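Local atomic coordinates of uncharacterized conserved protein BF1870 (Bacteroides fragilis, PDB entry 3EWL), a protein that is of unknown function but carries a thioredoxin-like domain at its C-terminal end, consistent with a role in thiol-disulfide chemistry. Residues A[67-78]-A[89-100]. Residues are numbered along the deposited sequence; the frame is centred on the assembly and turned at random.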
ATOM      1  N   LEU A  67      -0.808   0.029  -3.684  1.00 19.79           N
ATOM      2  CA  LEU A  67       0.005  -1.132  -3.492  1.00 19.83           C
ATOM      3  C   LEU A  67      -0.125  -1.567  -2.034  1.00 19.12           C
ATOM      4  O   LEU A  67       0.467  -0.979  -1.127  1.00 19.09           O
ATOM      5  CB  LEU A  67       1.463  -0.830  -3.876  1.00 20.61           C
ATOM      6  CG  LEU A  67       2.466  -1.959  -3.669  1.00 22.47           C
ATOM      7  CD1 LEU A  67       2.046  -3.249  -4.417  1.00 23.05           C
ATOM      8  CD2 LEU A  67       3.836  -1.492  -4.076  1.00 23.29           C
ATOM      9  N   ALA A  68      -0.920  -2.603  -1.827  1.00 17.68           N
ATOM     10  CA  ALA A  68      -1.160  -3.177  -0.525  1.00 16.53           C
ATOM     11  C   ALA A  68      -0.137  -4.295  -0.336  1.00 17.70           C
ATOM     12  O   ALA A  68      -0.064  -5.271  -1.144  1.00 18.19           O
ATOM     13  CB  ALA A  68      -2.634  -3.712  -0.463  1.00 16.08           C
ATOM     14  N   ILE A  69       0.641  -4.164   0.729  1.00 16.74           N
ATOM     15  CA  ILE A  69       1.751  -5.023   0.988  1.00 16.93           C
ATOM     16  C   ILE A  69       1.654  -5.694   2.361  1.00 17.87           C
ATOM     17  O   ILE A  69       1.535  -5.006   3.399  1.00 19.54           O
ATOM     18  CB  ILE A  69       3.094  -4.205   0.921  1.00 16.03           C
ATOM     19  CG1 ILE A  69       3.303  -3.633  -0.490  1.00 14.26           C
ATOM     20  CG2 ILE A  69       4.292  -5.080   1.305  1.00 16.88           C
ATOM     21  CD1 ILE A  69       3.432  -4.770  -1.629  1.00 14.03           C
ATOM     22  N   TYR A  70       1.741  -7.024   2.376  1.00 17.46           N
ATOM     23  CA  TYR A  70       1.856  -7.780   3.644  1.00 16.79           C
ATOM     24  C   TYR A  70       3.342  -8.039   3.880  1.00 16.55           C
ATOM     25  O   TYR A  70       4.005  -8.562   3.010  1.00 17.61           O
ATOM     26  CB  TYR A  70       1.083  -9.095   3.551  1.00 16.98           C
ATOM     27  CG  TYR A  70       1.256 -10.003   4.763  1.00 16.69           C
ATOM     28  CD1 TYR A  70       0.940  -9.564   6.075  1.00 14.38           C
ATOM     29  CD2 TYR A  70       1.708 -11.305   4.593  1.00 17.41           C
ATOM     30  CE1 TYR A  70       1.117 -10.417   7.177  1.00 16.22           C
ATOM     31  CE2 TYR A  70       1.876 -12.165   5.671  1.00 15.09           C
ATOM     32  CZ  TYR A  70       1.566 -11.739   6.948  1.00 18.83           C
ATOM     33  OH  TYR A  70       1.761 -12.650   7.987  1.00 16.73           O
ATOM     34  N   PRO A  71       3.879  -7.615   5.044  1.00 17.67           N
ATOM     35  CA  PRO A  71       5.311  -7.662   5.284  1.00 17.61           C
ATOM     36  C   PRO A  71       5.773  -8.820   6.140  1.00 18.23           C
ATOM     37  O   PRO A  71       6.994  -8.984   6.307  1.00 17.40           O
ATOM     38  CB  PRO A  71       5.602  -6.351   6.022  1.00 17.52           C
ATOM     39  CG  PRO A  71       4.310  -6.026   6.717  1.00 19.02           C
ATOM     40  CD  PRO A  71       3.172  -6.723   6.000  1.00 17.98           C
ATOM     41  N   ASP A  72       4.832  -9.621   6.654  1.00 19.07           N
ATOM     42  CA  ASP A  72       5.189 -10.672   7.619  1.00 19.89           C
ATOM     43  C   ASP A  72       5.194 -12.073   7.000  1.00 20.93           C
ATOM     44  O   ASP A  72       5.389 -12.183   5.765  1.00 19.22           O
ATOM     45  CB  ASP A  72       4.408 -10.497   8.925  1.00 20.18           C
ATOM     46  CG  ASP A  72       4.749  -9.143   9.596  1.00 23.36           C
ATOM     47  OD1 ASP A  72       5.961  -8.895   9.774  1.00 22.61           O
ATOM     48  OD2 ASP A  72       3.853  -8.300   9.893  1.00 21.23           O
ATOM     49  N   GLU A  73       5.031 -13.124   7.807  1.00 20.87           N
ATOM     50  CA  GLU A  73       5.435 -14.467   7.344  1.00 23.03           C
ATOM     51  C   GLU A  73       4.335 -15.491   7.093  1.00 22.45           C
ATOM     52  O   GLU A  73       4.579 -16.571   6.521  1.00 21.55           O
ATOM     53  CB  GLU A  73       6.501 -15.032   8.275  1.00 23.25           C
ATOM     54  CG  GLU A  73       7.902 -14.732   7.732  1.00 30.10           C
ATOM     55  CD  GLU A  73       9.003 -14.952   8.741  1.00 37.21           C
ATOM     56  OE1 GLU A  73       8.955 -15.962   9.488  1.00 39.87           O
ATOM     57  OE2 GLU A  73       9.930 -14.107   8.783  1.00 40.03           O
ATOM     58  N   ASN A  74       3.115 -15.144   7.502  1.00 23.21           N
ATOM     59  CA  ASN A  74       1.928 -15.968   7.219  1.00 23.80           C
ATOM     60  C   ASN A  74       1.448 -15.912   5.777  1.00 22.61           C
ATOM     61  O   ASN A  74       0.337 -15.430   5.511  1.00 21.85           O
ATOM     62  CB  ASN A  74       0.767 -15.515   8.081  1.00 24.36           C
ATOM     63  CG  ASN A  74       0.578 -16.366   9.248  1.00 29.52           C
ATOM     64  OD1 ASN A  74       1.493 -16.489  10.095  1.00 35.00           O
ATOM     65  ND2 ASN A  74      -0.621 -16.991   9.346  1.00 28.51           N
ATOM     66  N   ARG A  75       2.260 -16.439   4.857  1.00 22.72           N
ATOM     67  CA  ARG A  75       1.936 -16.436   3.416  1.00 22.28           C
ATOM     68  C   ARG A  75       0.601 -17.153   3.032  1.00 21.71           C
ATOM     69  O   ARG A  75      -0.065 -16.712   2.094  1.00 21.11           O
ATOM     70  CB  ARG A  75       3.115 -16.979   2.576  1.00 21.50           C
ATOM     71  CG  ARG A  75       3.236 -18.469   2.534  1.00 22.63           C
ATOM     72  CD  ARG A  75       3.671 -18.866   1.115  1.00 28.01           C
ATOM     73  NE  ARG A  75       5.074 -19.235   1.070  1.00 27.53           N
ATOM     74  CZ  ARG A  75       5.833 -19.330  -0.022  1.00 26.82           C
ATOM     75  NH1 ARG A  75       7.105 -19.677   0.133  1.00 24.98           N
ATOM     76  NH2 ARG A  75       5.369 -19.051  -1.242  1.00 21.97           N
ATOM     77  N   GLU A  76       0.239 -18.225   3.754  1.00 21.63           N
ATOM     78  CA  GLU A  76      -0.990 -18.984   3.497  1.00 23.71           C
ATOM     79  C   GLU A  76      -2.231 -18.164   3.796  1.00 23.24           C
ATOM     80  O   GLU A  76      -3.085 -18.017   2.933  1.00 23.64           O
ATOM     81  CB  GLU A  76      -1.017 -20.343   4.226  1.00 24.20           C
ATOM     82  CG  GLU A  76       0.118 -21.249   3.760  1.00 30.33           C
ATOM     83  CD  GLU A  76      -0.078 -22.726   4.107  1.00 38.73           C
ATOM     84  OE1 GLU A  76       0.675 -23.198   4.982  1.00 41.28           O
ATOM     85  OE2 GLU A  76      -0.971 -23.414   3.517  1.00 42.99           O
ATOM     86  N   GLU A  77      -2.302 -17.600   5.000  1.00 22.89           N
ATOM     87  CA  GLU A  77      -3.373 -16.695   5.391  1.00 22.67           C
ATOM     88  C   GLU A  77      -3.466 -15.435   4.486  1.00 21.44           C
ATOM     89  O   GLU A  77      -4.546 -15.015   4.088  1.00 18.58           O
ATOM     90  CB  GLU A  77      -3.119 -16.253   6.824  1.00 23.61           C
ATOM     91  CG  GLU A  77      -4.365 -15.908   7.611  1.00 32.17           C
ATOM     92  CD  GLU A  77      -4.702 -16.967   8.689  1.00 41.15           C
ATOM     93  OE1 GLU A  77      -5.230 -18.060   8.332  1.00 43.97           O
ATOM     94  OE2 GLU A  77      -4.447 -16.694   9.902  1.00 45.29           O
ATOM     95  N   TRP A  78      -2.310 -14.826   4.211  1.00 20.31           N
ATOM     96  CA  TRP A  78      -2.187 -13.730   3.245  1.00 18.65           C
ATOM     97  C   TRP A  78      -2.857 -14.054   1.907  1.00 18.83           C
ATOM     98  O   TRP A  78      -3.731 -13.334   1.453  1.00 18.01           O
ATOM     99  CB  TRP A  78      -0.705 -13.435   2.971  1.00 18.21           C
ATOM    100  CG  TRP A  78      -0.561 -12.506   1.767  1.00 17.45           C
ATOM    101  CD1 TRP A  78      -0.897 -11.202   1.720  1.00 15.74           C
ATOM    102  CD2 TRP A  78      -0.111 -12.856   0.448  1.00 17.81           C
ATOM    103  NE1 TRP A  78      -0.706 -10.702   0.455  1.00 16.56           N
ATOM    104  CE2 TRP A  78      -0.193 -11.690  -0.339  1.00 18.13           C
ATOM    105  CE3 TRP A  78       0.363 -14.041  -0.142  1.00 17.46           C
ATOM    106  CZ2 TRP A  78       0.184 -11.660  -1.688  1.00 17.48           C
ATOM    107  CZ3 TRP A  78       0.723 -14.017  -1.496  1.00 17.62           C
ATOM    108  CH2 TRP A  78       0.636 -12.833  -2.245  1.00 19.63           C
ATOM    109  N   TRP A  89      -6.761  -2.685  -6.454  1.00 20.24           N
ATOM    110  CA  TRP A  89      -5.505  -2.624  -5.691  1.00 19.63           C
ATOM    111  C   TRP A  89      -4.587  -3.734  -6.112  1.00 19.62           C
ATOM    112  O   TRP A  89      -5.038  -4.867  -6.368  1.00 20.09           O
ATOM    113  CB  TRP A  89      -5.763  -2.792  -4.183  1.00 18.65           C
ATOM    114  CG  TRP A  89      -6.529  -1.644  -3.538  1.00 18.62           C
ATOM    115  CD1 TRP A  89      -7.334  -0.698  -4.165  1.00 19.46           C
ATOM    116  CD2 TRP A  89      -6.601  -1.354  -2.137  1.00 15.71           C
ATOM    117  NE1 TRP A  89      -7.881   0.151  -3.230  1.00 19.84           N
ATOM    118  CE2 TRP A  89      -7.426  -0.209  -1.984  1.00 19.31           C
ATOM    119  CE3 TRP A  89      -6.024  -1.941  -0.994  1.00 16.25           C
ATOM    120  CZ2 TRP A  89      -7.704   0.354  -0.728  1.00 20.93           C
ATOM    121  CZ3 TRP A  89      -6.298  -1.389   0.257  1.00 19.92           C
ATOM    122  CH2 TRP A  89      -7.128  -0.249   0.381  1.00 21.14           C
ATOM    123  N   ILE A  90      -3.306  -3.422  -6.187  1.00 18.62           N
ATOM    124  CA  ILE A  90      -2.289  -4.438  -6.336  1.00 19.84           C
ATOM    125  C   ILE A  90      -2.039  -4.972  -4.928  1.00 20.21           C
ATOM    126  O   ILE A  90      -1.831  -4.191  -4.025  1.00 19.13           O
ATOM    127  CB  ILE A  90      -1.027  -3.829  -6.939  1.00 19.94           C
ATOM    128  CG1 ILE A  90      -1.360  -3.307  -8.337  1.00 20.84           C
ATOM    129  CG2 ILE A  90       0.167  -4.862  -7.000  1.00 20.70           C
ATOM    130  CD1 ILE A  90      -0.223  -2.461  -8.896  1.00 25.39           C
ATOM    131  N   VAL A  91      -2.117  -6.297  -4.746  1.00 20.10           N
ATOM    132  CA  VAL A  91      -2.007  -6.918  -3.431  1.00 20.72           C
ATOM    133  C   VAL A  91      -0.764  -7.805  -3.439  1.00 20.42           C
ATOM    134  O   VAL A  91      -0.699  -8.744  -4.250  1.00 20.91           O
ATOM    135  CB  VAL A  91      -3.256  -7.766  -3.144  1.00 20.96           C
ATOM    136  CG1 VAL A  91      -3.114  -8.494  -1.795  1.00 22.65           C
ATOM    137  CG2 VAL A  91      -4.472  -6.875  -3.177  1.00 21.78           C
ATOM    138  N   GLY A  92       0.225  -7.496  -2.591  1.00 19.56           N
ATOM    139  CA  GLY A  92       1.524  -8.174  -2.649  1.00 19.23           C
ATOM    140  C   GLY A  92       2.058  -8.648  -1.308  1.00 19.30           C
ATOM    141  O   GLY A  92       1.686  -8.120  -0.282  1.00 19.23           O
ATOM    142  N   TRP A  93       2.928  -9.649  -1.328  1.00 18.94           N
ATOM    143  CA  TRP A  93       3.615 -10.138  -0.141  1.00 18.91           C
ATOM    144  C   TRP A  93       5.097  -9.893  -0.359  1.00 18.39           C
ATOM    145  O   TRP A  93       5.627 -10.302  -1.374  1.00 19.59           O
ATOM    146  CB  TRP A  93       3.365 -11.660   0.040  1.00 18.79           C
ATOM    147  CG  TRP A  93       4.225 -12.369   1.095  1.00 19.72           C
ATOM    148  CD1 TRP A  93       4.469 -11.943   2.362  1.00 19.58           C
ATOM    149  CD2 TRP A  93       4.886 -13.644   0.970  1.00 19.07           C
ATOM    150  NE1 TRP A  93       5.256 -12.849   3.027  1.00 18.83           N
ATOM    151  CE2 TRP A  93       5.527 -13.902   2.199  1.00 19.66           C
ATOM    152  CE3 TRP A  93       4.988 -14.598  -0.066  1.00 21.25           C
ATOM    153  CZ2 TRP A  93       6.294 -15.072   2.431  1.00 22.09           C
ATOM    154  CZ3 TRP A  93       5.751 -15.753   0.145  1.00 21.60           C
ATOM    155  CH2 TRP A  93       6.396 -15.983   1.391  1.00 22.72           C
ATOM    156  N   ASN A  94       5.762  -9.266   0.606  1.00 18.13           N
ATOM    157  CA  ASN A  94       7.221  -9.059   0.584  1.00 17.65           C
ATOM    158  C   ASN A  94       7.908 -10.381   0.921  1.00 18.04           C
ATOM    159  O   ASN A  94       8.383 -10.570   2.036  1.00 18.75           O
ATOM    160  CB  ASN A  94       7.595  -7.956   1.579  1.00 17.66           C
ATOM    161  CG  ASN A  94       9.102  -7.611   1.597  1.00 20.49           C
ATOM    162  OD1 ASN A  94       9.702  -7.528   2.680  1.00 16.27           O
ATOM    163  ND2 ASN A  94       9.712  -7.390   0.402  1.00 20.97           N
ATOM    164  N   LYS A  95       7.894 -11.303  -0.042  1.00 18.46           N
ATOM    165  CA  LYS A  95       8.424 -12.675   0.106  1.00 19.23           C
ATOM    166  C   LYS A  95       9.884 -12.596   0.552  1.00 19.51           C
ATOM    167  O   LYS A  95      10.308 -13.377   1.419  1.00 19.24           O
ATOM    168  CB  LYS A  95       8.291 -13.418  -1.236  1.00 19.82           C
ATOM    169  CG  LYS A  95       8.718 -14.911  -1.313  1.00 20.84           C
ATOM    170  CD  LYS A  95       8.332 -15.479  -2.705  1.00 22.18           C
ATOM    171  CE  LYS A  95       8.782 -16.951  -2.919  1.00 22.10           C
ATOM    172  NZ  LYS A  95      10.311 -17.084  -2.800  1.00 22.33           N
ATOM    173  N   ALA A  96      10.628 -11.629   0.015  1.00 18.85           N
ATOM    174  CA  ALA A  96      12.039 -11.446   0.415  1.00 20.54           C
ATOM    175  C   ALA A  96      12.228 -11.176   1.925  1.00 20.54           C
ATOM    176  O   ALA A  96      13.276 -11.515   2.468  1.00 20.96           O
ATOM    177  CB  ALA A  96      12.738 -10.382  -0.449  1.00 20.33           C
ATOM    178  N   GLY A  97      11.201 -10.618   2.592  1.00 20.60           N
ATOM    179  CA  GLY A  97      11.245 -10.360   4.036  1.00 20.74           C
ATOM    180  C   GLY A  97      12.112  -9.170   4.438  1.00 21.12           C
ATOM    181  O   GLY A  97      12.316  -8.926   5.618  1.00 22.18           O
ATOM    182  N   ASP A  98      12.631  -8.418   3.471  1.00 21.14           N
ATOM    183  CA  ASP A  98      13.592  -7.333   3.772  1.00 20.87           C
ATOM    184  C   ASP A  98      12.967  -6.075   4.362  1.00 19.66           C
ATOM    185  O   ASP A  98      13.681  -5.283   4.990  1.00 18.72           O
ATOM    186  CB  ASP A  98      14.424  -6.951   2.542  1.00 21.56           C
ATOM    187  CG  ASP A  98      13.565  -6.796   1.270  1.00 25.41           C
ATOM    188  OD1 ASP A  98      14.126  -6.408   0.224  1.00 28.92           O
ATOM    189  OD2 ASP A  98      12.339  -7.074   1.299  1.00 28.67           O
ATOM    190  N   ILE A  99      11.664  -5.864   4.157  1.00 17.65           N
ATOM    191  CA  ILE A  99      10.988  -4.720   4.788  1.00 16.80           C
ATOM    192  C   ILE A  99      11.107  -4.798   6.320  1.00 18.01           C
ATOM    193  O   ILE A  99      11.447  -3.830   6.969  1.00 17.20           O
ATOM    194  CB  ILE A  99       9.518  -4.613   4.358  1.00 17.08           C
ATOM    195  CG1 ILE A  99       9.429  -4.089   2.905  1.00 15.64           C
ATOM    196  CG2 ILE A  99       8.721  -3.646   5.328  1.00 17.36           C
ATOM    197  CD1 ILE A  99       8.048  -4.237   2.311  1.00 13.15           C
ATOM    198  N   ARG A 100      10.880  -5.975   6.876  1.00 18.67           N
ATOM    199  CA  ARG A 100      11.083  -6.181   8.291  1.00 20.13           C
ATOM    200  C   ARG A 100      12.559  -6.332   8.624  1.00 20.99           C
ATOM    201  O   ARG A 100      13.042  -5.628   9.463  1.00 22.14           O
ATOM    202  CB  ARG A 100      10.297  -7.395   8.771  1.00 19.95           C
ATOM    203  CG  ARG A 100       8.768  -7.203   8.688  1.00 19.08           C
ATOM    204  CD  ARG A 100       8.242  -6.172   9.707  1.00 19.39           C
ATOM    205  NE  ARG A 100       6.809  -6.363   9.971  1.00 22.21           N
ATOM    206  CZ  ARG A 100       6.021  -5.421  10.482  1.00 24.47           C
ATOM    207  NH1 ARG A 100       6.539  -4.232  10.811  1.00 26.12           N
ATOM    208  NH2 ARG A 100       4.727  -5.645  10.671  1.00 22.32           N
TER
HETATM  209  O   HOH W   1       9.284  -8.146   5.242  1.00 16.57           O
HETATM  210  O   HOH W   2       8.003 -11.661   4.667  1.00 24.83           O
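With CG anti to the main-chain nitrogen (chi1 168°), Trp78 lays its six-membered ring beneath Trp93 CB, 3.5 Å from the ring centroid; the same choice in Trp93 (chi1 169°) directs its indole toward Arg75 and Asp72. The pair illustrates how a beta-alpha-beta crossover closes on itself: strand 64-70 leads into helix 75-82, and the chain returns as strand 90-93, parallel to the first and at the margin of the five-stranded thioredoxin-like sheet. Between the strands the ladder is regular, running from Ala68 N to Ile90 O, from Gly92 N to Ala68 O (2.7 Å), from Tyr70 N to Gly92 O and from Asn94 N to Tyr70 O.

Beyond the ladder, the Trp93 indole is gripped from several directions. Arg75 CB lies over one face, 3.6 Å from the centroid of the Trp93 six-membered ring, with its guanidinium tilted 51° to the indole plane; Lys95 CA backs the opposite face. At the edge, Trp93 NE1 donates to Asp72 O (2.8 Å) almost within the ring plane, which helps fix the rotation of the indole. Tyr70 completes the aromatic cluster, its CD2 3.6 Å from Trp93 CD1. On the other face of the sheet, Leu67 CD1 packs on Ile90 CG2, and Ile69 CG2 reaches Ile99 CD1.

Past the strand ends, a water donates to both Pro71 O and Asn94 OD1 while accepting from Arg100 N. Asp72 and Arg100 then join side-on, carboxylate and guanidinium nearly coplanar: Arg100 NE reaches Asp72 OD1 at 2.7 Å, and Arg100 NH2 meets the syn lone pair of Asp72 OD2 at 2.9 Å.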